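Local coordinates for uncharacterized protein (Archaeoglobus fulgidus, PDB 3LOT) that probably cleaves 3-keto-5-aminohexanoate or a related beta-keto acid, using a bound zinc ion, at residues D[85-90]-D[113-118]. Residues are numbered along the deposited sequence; the frame is centred on the assembly and turned at random. Where two conformers were deposited one is given.
Sequences VTTGGG and TFNMGS
Val-85 and Thr-113 carry the last regular rung between two parallel strands: the amide N of Thr-113 donates to the O of Val-85 at 2.9 Å, and past this point the bonding passes to side chains. At Thr-86 the hydroxyl reaches forward along its own chain. With OG1 anti to the backbone N (chi1 -170°), it accepts from the N of Gly-88 at 2.8 Å and from the N of Gly-89 at 2.9 Å, an ST turn and an ST motif sharing one acceptor. The hydroxyl of Thr-113 sits against this corner, its OG1 3.3 Å from the CA of Thr-86, and takes a weak, long bond from the N of Thr-87. Thr-87 then replaces a strand amide by its own side chain: OG1 donates to the O of Thr-113 at 2.6 Å, approaching from above the carbonyl plane, while CB and CG2 pack against the same oxygen. A water that donates to this OG1 accepts from ND2 of Asn-115, so one hydroxyl reaches Thr-113 directly and Asn-115 through the water. Gly-88 closes the contact, its CA 3.3 Å from Asn-115 ND2, on the side where a CB would clash with that nitrogen. Thr-86 OG1, Thr-113 OG1 and Asn-115 ND2 also bind an unidentified ligand, and the first two residues touch His-50, which holds the zinc with His-52 and Glu-262. Polar side chains gathered where parallel strands run out into loops are characteristic of a TIM barrel's C-terminal mouth, here beside the zinc site of a beta-keto acid cleavage family protein.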
ATOM      1  N   VAL D  85     -15.280  25.249  16.104  0.50 14.06           N
ATOM      2  CA  VAL D  85     -15.437  24.927  17.524  0.50 14.00           C
ATOM      3  C   VAL D  85     -15.352  23.405  17.783  0.50 13.58           C
ATOM      4  O   VAL D  85     -15.868  22.607  17.012  0.50 12.76           O
ATOM      5  CB  VAL D  85     -16.795  25.460  18.000  0.50 14.24           C
ATOM      6  CG1 VAL D  85     -16.966  25.251  19.477  0.50 14.24           C
ATOM      7  CG2 VAL D  85     -16.901  26.926  17.633  0.50 14.28           C
ATOM      8  N   THR D  86     -14.712  23.006  18.875  1.00 13.40           N
ATOM      9  CA  THR D  86     -14.672  21.603  19.229  1.00 13.89           C
ATOM     10  C   THR D  86     -15.988  21.172  19.873  1.00 14.46           C
ATOM     11  O   THR D  86     -16.652  21.925  20.583  1.00 15.13           O
ATOM     12  CB  THR D  86     -13.549  21.302  20.192  1.00 13.93           C
ATOM     13  OG1 THR D  86     -13.422  19.885  20.327  1.00 13.28           O
ATOM     14  CG2 THR D  86     -13.855  21.932  21.574  1.00 10.91           C
ATOM     15  N   THR D  87     -16.385  19.956  19.559  1.00 16.61           N
ATOM     16  CA  THR D  87     -17.338  19.211  20.359  1.00 18.36           C
ATOM     17  C   THR D  87     -16.650  17.976  20.930  1.00 20.26           C
ATOM     18  O   THR D  87     -17.318  17.146  21.536  1.00 21.22           O
ATOM     19  CB  THR D  87     -18.591  18.745  19.546  1.00 18.70           C
ATOM     20  OG1 THR D  87     -18.228  17.722  18.616  1.00 20.45           O
ATOM     21  CG2 THR D  87     -19.214  19.888  18.801  1.00 17.21           C
ATOM     22  N   GLY D  88     -15.334  17.855  20.723  1.00 20.82           N
ATOM     23  CA  GLY D  88     -14.528  16.750  21.286  1.00 21.85           C
ATOM     24  C   GLY D  88     -13.929  17.109  22.647  1.00 21.50           C
ATOM     25  O   GLY D  88     -13.794  16.252  23.530  1.00 22.77           O
ATOM     26  N   GLY D  89     -13.569  18.389  22.815  1.00 22.11           N
ATOM     27  CA  GLY D  89     -13.124  18.938  24.093  1.00 21.06           C
ATOM     28  C   GLY D  89     -13.968  18.516  25.284  1.00 21.25           C
ATOM     29  O   GLY D  89     -15.156  18.752  25.307  1.00 19.97           O
ATOM     30  N   GLY D  90     -13.332  17.903  26.292  1.00 21.67           N
ATOM     31  CA  GLY D  90     -14.052  17.289  27.429  1.00 21.93           C
ATOM     32  C   GLY D  90     -14.132  15.756  27.369  1.00 22.39           C
ATOM     33  O   GLY D  90     -14.408  15.078  28.394  1.00 22.05           O
ATOM     34  N   THR D 113     -16.091  20.396  15.199  1.00 15.28           N
ATOM     35  CA  THR D 113     -15.501  19.082  15.027  1.00 17.72           C
ATOM     36  C   THR D 113     -16.532  18.022  15.427  1.00 19.24           C
ATOM     37  O   THR D 113     -17.419  18.289  16.227  1.00 20.64           O
ATOM     38  CB  THR D 113     -14.128  18.920  15.733  1.00 17.34           C
ATOM     39  OG1 THR D 113     -14.235  19.067  17.142  1.00 17.83           O
ATOM     40  CG2 THR D 113     -13.183  19.955  15.219  1.00 19.98           C
ATOM     41  N   PHE D 114     -16.374  16.835  14.841  1.00 19.98           N
ATOM     42  CA  PHE D 114     -17.343  15.747  14.846  1.00 20.94           C
ATOM     43  C   PHE D 114     -16.489  14.476  14.821  1.00 21.57           C
ATOM     44  O   PHE D 114     -16.161  13.997  13.750  1.00 21.86           O
ATOM     45  CB  PHE D 114     -18.183  15.848  13.553  1.00 20.90           C
ATOM     46  CG  PHE D 114     -19.472  15.080  13.566  1.00 18.95           C
ATOM     47  CD1 PHE D 114     -19.470  13.712  13.600  1.00 18.16           C
ATOM     48  CD2 PHE D 114     -20.671  15.750  13.485  1.00 18.22           C
ATOM     49  CE1 PHE D 114     -20.658  13.006  13.552  1.00 22.97           C
ATOM     50  CE2 PHE D 114     -21.882  15.079  13.422  1.00 20.31           C
ATOM     51  CZ  PHE D 114     -21.900  13.684  13.450  1.00 19.42           C
ATOM     52  N   ASN D 115     -16.124  13.990  16.011  1.00 20.62           N
ATOM     53  CA  ASN D 115     -15.303  12.780  16.219  1.00 20.77           C
ATOM     54  C   ASN D 115     -16.003  11.430  15.912  1.00 19.24           C
ATOM     55  O   ASN D 115     -17.125  11.161  16.381  1.00 20.56           O
ATOM     56  CB  ASN D 115     -14.825  12.819  17.624  1.00 19.96           C
ATOM     57  CG  ASN D 115     -13.971  14.037  17.868  1.00 24.06           C
ATOM     58  OD1 ASN D 115     -12.775  14.037  17.517  1.00 28.85           O
ATOM     59  ND2 ASN D 115     -14.574  15.107  18.452  1.00 24.69           N
HETATM   60  N   MSE D 116     -15.352  10.609  15.102  1.00 16.59           N
HETATM   61  CA  MSE D 116     -16.065   9.510  14.408  1.00 14.53           C
HETATM   62  C   MSE D 116     -15.936   8.110  14.995  1.00 13.81           C
HETATM   63  O   MSE D 116     -16.256   7.133  14.313  1.00 13.97           O
HETATM   64  CB  MSE D 116     -15.611   9.488  12.953  1.00 14.09           C
HETATM   65  CG  MSE D 116     -16.091  10.621  12.178  1.00 12.17           C
HETATM   66 SE   MSE D 116     -18.020  10.572  11.986  0.75 11.15          SE
HETATM   67  CE  MSE D 116     -18.301   8.765  11.485  1.00 15.33           C
ATOM     68  N   GLY D 117     -15.534   7.986  16.250  1.00 12.60           N
ATOM     69  CA  GLY D 117     -15.647   6.686  16.929  1.00 13.63           C
ATOM     70  C   GLY D 117     -15.241   6.718  18.379  1.00 13.65           C
ATOM     71  O   GLY D 117     -14.596   7.669  18.806  1.00 14.36           O
ATOM     72  N   SER D 118     -15.621   5.685  19.136  1.00 12.82           N
ATOM     73  CA  SER D 118     -15.205   5.542  20.515  1.00 12.22           C
ATOM     74  C   SER D 118     -13.780   4.988  20.508  1.00 12.51           C
ATOM     75  O   SER D 118     -13.427   4.167  19.661  1.00 12.75           O
ATOM     76  CB  SER D 118     -16.127   4.612  21.282  1.00 12.75           C
ATOM     77  OG  SER D 118     -17.399   5.147  21.332  1.00 13.10           O
TER
HETATM   78  O   HOH W   1     -17.537  15.180  18.520  1.00 29.35           O